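Local coordinates for bacterial microcompartment shell protein CutR (Streptococcus intermedius SK54 = ATCC 27335, PDB 6XPJ) that forms part of the shell of the choline-degrading bacterial microcompartment, probably as a minor component, and may lend that shell heterogeneity and flexibility, at residues G45-I59 and V76-I89. The protein carries 1 engineered substitution. Numbering follows the deposited sequence.
Sequences GAIGVVSLTPNETAI and VDRFTGSVMFSGDI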
loop_
_atom_site.group_PDB
_atom_site.type_symbol
_atom_site.label_atom_id
_atom_site.label_comp_id
_atom_site.label_asym_id
_atom_site.label_seq_id
_atom_site.Cartn_x
_atom_site.Cartn_y
_atom_site.Cartn_z
ATOM N N GLY C 45 -8.656 32.583 -5.568
ATOM C CA GLY C 45 -8.576 31.852 -6.828
ATOM C C GLY C 45 -9.110 30.440 -6.691
ATOM O O GLY C 45 -9.512 29.991 -5.604
ATOM N N ALA C 46 -9.105 29.752 -7.813
ATOM C CA ALA C 46 -9.543 28.364 -7.935
ATOM C C ALA C 46 -8.379 27.437 -7.579
ATOM O O ALA C 46 -7.177 27.862 -7.553
ATOM C CB ALA C 46 -10.025 28.127 -9.334
ATOM N N ILE C 47 -8.737 26.193 -7.290
ATOM C CA ILE C 47 -7.756 25.102 -7.059
ATOM C C ILE C 47 -7.995 24.035 -8.116
ATOM O O ILE C 47 -9.156 23.603 -8.283
ATOM C CB ILE C 47 -7.892 24.548 -5.631
ATOM C CG1 ILE C 47 -7.422 25.608 -4.627
ATOM C CG2 ILE C 47 -7.170 23.212 -5.486
ATOM C CD1 ILE C 47 -5.970 25.896 -4.631
ATOM N N GLY C 48 -6.913 23.587 -8.741
ATOM C CA GLY C 48 -6.915 22.420 -9.633
ATOM C C GLY C 48 -6.352 21.213 -8.926
ATOM O O GLY C 48 -5.335 21.357 -8.208
ATOM N N VAL C 49 -6.980 20.051 -9.098
ATOM C CA VAL C 49 -6.632 18.770 -8.438
ATOM C C VAL C 49 -6.542 17.686 -9.504
ATOM O O VAL C 49 -7.507 17.505 -10.264
ATOM C CB VAL C 49 -7.663 18.387 -7.371
ATOM C CG1 VAL C 49 -7.127 17.223 -6.549
ATOM C CG2 VAL C 49 -8.034 19.574 -6.483
ATOM N N VAL C 50 -5.413 16.994 -9.531
ATOM C CA VAL C 50 -5.156 15.917 -10.516
ATOM C C VAL C 50 -4.749 14.643 -9.782
ATOM O O VAL C 50 -3.889 14.680 -8.892
ATOM C CB VAL C 50 -4.107 16.330 -11.557
ATOM C CG1 VAL C 50 -4.113 15.344 -12.698
ATOM C CG2 VAL C 50 -4.356 17.749 -12.064
ATOM N N SER C 51 -5.344 13.536 -10.195
ATOM C CA SER C 51 -4.994 12.159 -9.771
ATOM C C SER C 51 -4.438 11.388 -10.957
ATOM O O SER C 51 -5.163 11.289 -11.987
ATOM C CB SER C 51 -6.218 11.454 -9.276
ATOM O OG SER C 51 -5.855 10.142 -8.823
ATOM N N LEU C 52 -3.217 10.887 -10.836
ATOM C CA LEU C 52 -2.514 10.204 -11.951
ATOM C C LEU C 52 -1.989 8.846 -11.518
ATOM O O LEU C 52 -1.617 8.637 -10.360
ATOM C CB LEU C 52 -1.343 11.048 -12.440
ATOM C CG LEU C 52 -1.660 12.485 -12.800
ATOM C CD1 LEU C 52 -1.245 13.441 -11.686
ATOM C CD2 LEU C 52 -1.052 12.866 -14.138
ATOM N N THR C 53 -1.869 7.952 -12.495
ATOM C CA THR C 53 -1.258 6.620 -12.341
ATOM C C THR C 53 -0.490 6.381 -13.631
ATOM O O THR C 53 -1.045 6.635 -14.708
ATOM C CB THR C 53 -2.342 5.546 -12.139
ATOM O OG1 THR C 53 -3.237 5.986 -11.096
ATOM C CG2 THR C 53 -1.709 4.198 -11.887
ATOM N N PRO C 54 0.780 5.938 -13.605
ATOM C CA PRO C 54 1.551 5.719 -12.382
ATOM C C PRO C 54 1.952 7.039 -11.708
ATOM O O PRO C 54 1.889 8.111 -12.312
ATOM C CB PRO C 54 2.791 4.969 -12.877
ATOM C CG PRO C 54 2.972 5.480 -14.285
ATOM C CD PRO C 54 1.572 5.678 -14.816
ATOM N N ASN C 55 2.287 6.943 -10.440
ATOM C CA ASN C 55 2.398 8.147 -9.587
ATOM C C ASN C 55 3.530 9.071 -10.032
ATOM O O ASN C 55 3.433 10.268 -9.784
ATOM C CB ASN C 55 2.591 7.745 -8.145
ATOM C CG ASN C 55 1.336 7.133 -7.548
ATOM O OD1 ASN C 55 0.263 7.216 -8.132
ATOM N ND2 ASN C 55 1.465 6.605 -6.335
ATOM N N GLU C 56 4.558 8.539 -10.682
ATOM C CA GLU C 56 5.708 9.340 -11.151
ATOM C C GLU C 56 5.261 10.344 -12.210
ATOM O O GLU C 56 6.017 11.315 -12.452
ATOM C CB GLU C 56 6.813 8.439 -11.723
ATOM C CG GLU C 56 7.449 7.497 -10.727
ATOM C CD GLU C 56 6.746 6.163 -10.515
ATOM O OE1 GLU C 56 5.558 5.960 -11.010
ATOM O OE2 GLU C 56 7.351 5.307 -9.852
ATOM N N THR C 57 4.107 10.164 -12.856
ATOM C CA THR C 57 3.655 11.118 -13.896
ATOM C C THR C 57 3.189 12.429 -13.247
ATOM O O THR C 57 2.975 13.382 -14.004
ATOM C CB THR C 57 2.534 10.574 -14.774
ATOM O OG1 THR C 57 1.359 10.284 -13.998
ATOM C CG2 THR C 57 2.963 9.360 -15.558
ATOM N N ALA C 58 3.112 12.518 -11.921
ATOM C CA ALA C 58 2.761 13.806 -11.282
ATOM C C ALA C 58 3.708 14.923 -11.746
ATOM O O ALA C 58 3.232 16.050 -12.042
ATOM C CB ALA C 58 2.789 13.654 -9.785
ATOM N N ILE C 59 5.007 14.666 -11.821
ATOM C CA ILE C 59 5.958 15.743 -12.222
ATOM C C ILE C 59 5.700 16.177 -13.679
ATOM O O ILE C 59 5.833 17.366 -13.978
ATOM C CB ILE C 59 7.408 15.311 -11.980
ATOM C CG1 ILE C 59 8.374 16.490 -12.085
ATOM C CG2 ILE C 59 7.814 14.218 -12.926
ATOM C CD1 ILE C 59 8.172 17.539 -11.003
ATOM N N VAL C 76 3.494 18.832 -5.817
ATOM C CA VAL C 76 3.737 17.754 -6.810
ATOM C C VAL C 76 4.097 16.548 -5.978
ATOM O O VAL C 76 5.134 16.585 -5.298
ATOM C CB VAL C 76 4.882 18.086 -7.770
ATOM C CG1 VAL C 76 5.012 16.988 -8.821
ATOM C CG2 VAL C 76 4.682 19.441 -8.414
ATOM N N ASP C 77 3.280 15.523 -5.979
ATOM C CA ASP C 77 3.472 14.393 -5.058
ATOM C C ASP C 77 3.657 13.110 -5.862
ATOM O O ASP C 77 2.661 12.509 -6.328
ATOM C CB ASP C 77 2.328 14.313 -4.048
ATOM C CG ASP C 77 2.643 13.392 -2.901
ATOM O OD1 ASP C 77 3.378 12.407 -3.157
ATOM O OD2 ASP C 77 2.155 13.629 -1.758
ATOM N N ARG C 78 4.908 12.704 -6.035
ATOM C CA ARG C 78 5.230 11.438 -6.734
ATOM C C ARG C 78 4.933 10.227 -5.850
ATOM O O ARG C 78 5.031 9.093 -6.364
ATOM C CB ARG C 78 6.705 11.442 -7.160
ATOM C CG ARG C 78 7.699 11.295 -6.031
ATOM C CD ARG C 78 9.094 11.212 -6.599
ATOM N NE ARG C 78 10.120 11.035 -5.578
ATOM C CZ ARG C 78 10.501 9.867 -5.065
ATOM N NH1 ARG C 78 9.888 8.747 -5.400
ATOM N NH2 ARG C 78 11.493 9.833 -4.189
ATOM N N PHE C 79 4.657 10.391 -4.566
ATOM C CA PHE C 79 4.383 9.264 -3.651
ATOM C C PHE C 79 2.905 8.885 -3.768
ATOM O O PHE C 79 2.549 7.704 -3.606
ATOM C CB PHE C 79 4.772 9.632 -2.216
ATOM C CG PHE C 79 6.196 10.080 -2.133
ATOM C CD1 PHE C 79 7.223 9.148 -2.072
ATOM C CD2 PHE C 79 6.514 11.425 -2.218
ATOM C CE1 PHE C 79 8.539 9.576 -2.061
ATOM C CE2 PHE C 79 7.830 11.847 -2.176
ATOM C CZ PHE C 79 8.839 10.914 -2.118
ATOM N N THR C 80 2.027 9.870 -4.003
ATOM C CA THR C 80 0.578 9.626 -4.100
ATOM C C THR C 80 0.095 9.754 -5.541
ATOM O O THR C 80 -1.020 9.347 -5.783
ATOM C CB THR C 80 -0.211 10.588 -3.215
ATOM O OG1 THR C 80 0.027 11.911 -3.694
ATOM C CG2 THR C 80 0.181 10.496 -1.754
ATOM N N GLY C 81 0.915 10.256 -6.462
ATOM C CA GLY C 81 0.459 10.507 -7.844
ATOM C C GLY C 81 -0.542 11.653 -7.905
ATOM O O GLY C 81 -1.582 11.508 -8.510
ATOM N N SER C 82 -0.230 12.785 -7.277
ATOM C CA SER C 82 -1.193 13.898 -7.110
ATOM C C SER C 82 -0.524 15.226 -7.453
ATOM O O SER C 82 0.643 15.411 -7.120
ATOM C CB SER C 82 -1.726 13.931 -5.697
ATOM O OG SER C 82 -2.084 12.638 -5.241
ATOM N N VAL C 83 -1.277 16.144 -8.040
ATOM C CA VAL C 83 -0.837 17.535 -8.254
ATOM C C VAL C 83 -1.991 18.431 -7.861
ATOM O O VAL C 83 -3.130 18.130 -8.179
ATOM C CB VAL C 83 -0.401 17.794 -9.697
ATOM C CG1 VAL C 83 0.045 19.234 -9.840
ATOM C CG2 VAL C 83 0.684 16.827 -10.135
ATOM N N MET C 84 -1.668 19.507 -7.167
ATOM C CA MET C 84 -2.630 20.592 -6.911
ATOM C C MET C 84 -1.973 21.924 -7.252
ATOM O O MET C 84 -0.760 22.109 -7.015
ATOM C CB MET C 84 -3.149 20.549 -5.475
ATOM C CG MET C 84 -4.076 19.336 -5.238
ATOM S SD MET C 84 -4.974 19.347 -3.659
ATOM C CE MET C 84 -5.280 17.601 -3.408
ATOM N N PHE C 85 -2.752 22.837 -7.800
ATOM C CA PHE C 85 -2.241 24.169 -8.176
ATOM C C PHE C 85 -3.378 25.166 -8.035
ATOM O O PHE C 85 -4.541 24.779 -7.900
ATOM C CB PHE C 85 -1.621 24.124 -9.573
ATOM C CG PHE C 85 -2.472 23.535 -10.666
ATOM C CD1 PHE C 85 -3.380 24.311 -11.353
ATOM C CD2 PHE C 85 -2.299 22.202 -11.060
ATOM C CE1 PHE C 85 -4.152 23.772 -12.359
ATOM C CE2 PHE C 85 -3.072 21.671 -12.080
ATOM C CZ PHE C 85 -3.994 22.462 -12.731
ATOM N N SER C 86 -3.021 26.442 -8.048
ATOM C CA SER C 86 -3.997 27.522 -7.823
ATOM C C SER C 86 -3.828 28.593 -8.892
ATOM O O SER C 86 -2.768 28.693 -9.481
ATOM C CB SER C 86 -3.791 28.094 -6.433
ATOM O OG SER C 86 -2.506 28.667 -6.390
ATOM N N GLY C 87 -4.868 29.379 -9.091
ATOM C CA GLY C 87 -4.827 30.525 -10.002
ATOM C C GLY C 87 -6.224 30.995 -10.268
ATOM O O GLY C 87 -7.163 30.469 -9.669
ATOM N N ASP C 88 -6.382 31.970 -11.152
ATOM C CA ASP C 88 -7.751 32.371 -11.545
ATOM C C ASP C 88 -8.435 31.188 -12.250
ATOM O O ASP C 88 -7.724 30.288 -12.789
ATOM C CB ASP C 88 -7.713 33.610 -12.425
ATOM C CG ASP C 88 -7.039 33.312 -13.741
ATOM O OD1 ASP C 88 -5.807 33.398 -13.796
ATOM O OD2 ASP C 88 -7.752 32.932 -14.684
ATOM N N ILE C 89 -9.764 31.137 -12.232
ATOM C CA ILE C 89 -10.516 29.959 -12.738
ATOM C C ILE C 89 -10.098 29.654 -14.174
ATOM O O ILE C 89 -9.881 28.479 -14.481
ATOM C CB ILE C 89 -12.037 30.152 -12.591
ATOM C CG1 ILE C 89 -12.441 30.375 -11.134
ATOM C CG2 ILE C 89 -12.777 28.964 -13.189
ATOM C CD1 ILE C 89 -13.782 31.056 -10.965
HETATM O O HOH W 1 -2.905 8.947 -7.839
HETATM O O HOH W 2 4.664 6.313 -5.709
#
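Strands 46-53 and 82-87 pair antiparallel at 162°; six backbone hydrogen bonds join them, and a seventh, Leu-52 N to Gly-81 O (2.9 Å), extends the pairing into the turn. On the helix-covered face, glycine makes room for an aromatic ring: Phe-85, its CG placed between backbone N and carbonyl carbon (chi1 52°), lays one ring face over Gly-48 CA, a CH-pi contact 4.3 Å from the centroid. Val-50 CG2 meets the same ring obliquely at CE2, and Leu-96 of helix 89-105 packs on both residues. The reverse face carries Val-49 and Met-84 side by side, with Val-49 CG1 3.7 Å from Met-84 CE. Back on the Phe-85 face, past the end of the strand, Ala-58 CB lies 3.8 Å from Val-83 CG2, which seats the first turn of helix 58-68 on the sheet. Asn-55 lays its amide along the 77-82 turn, OD1 3.3 Å from Gly-81 CA; there Asp-77 OD1 accepts from Phe-79 N in an Asx turn, and Gly-81 and Ser-82 face Asp-77 as a G1 beta bulge. At the subunit interface, Arg-78 forms a salt bridge with Asp-77 of a neighbouring subunit. A sheet backed by helices, its loops meeting neighbouring subunits around a hexamer, is the BMC fold, here circularly permuted.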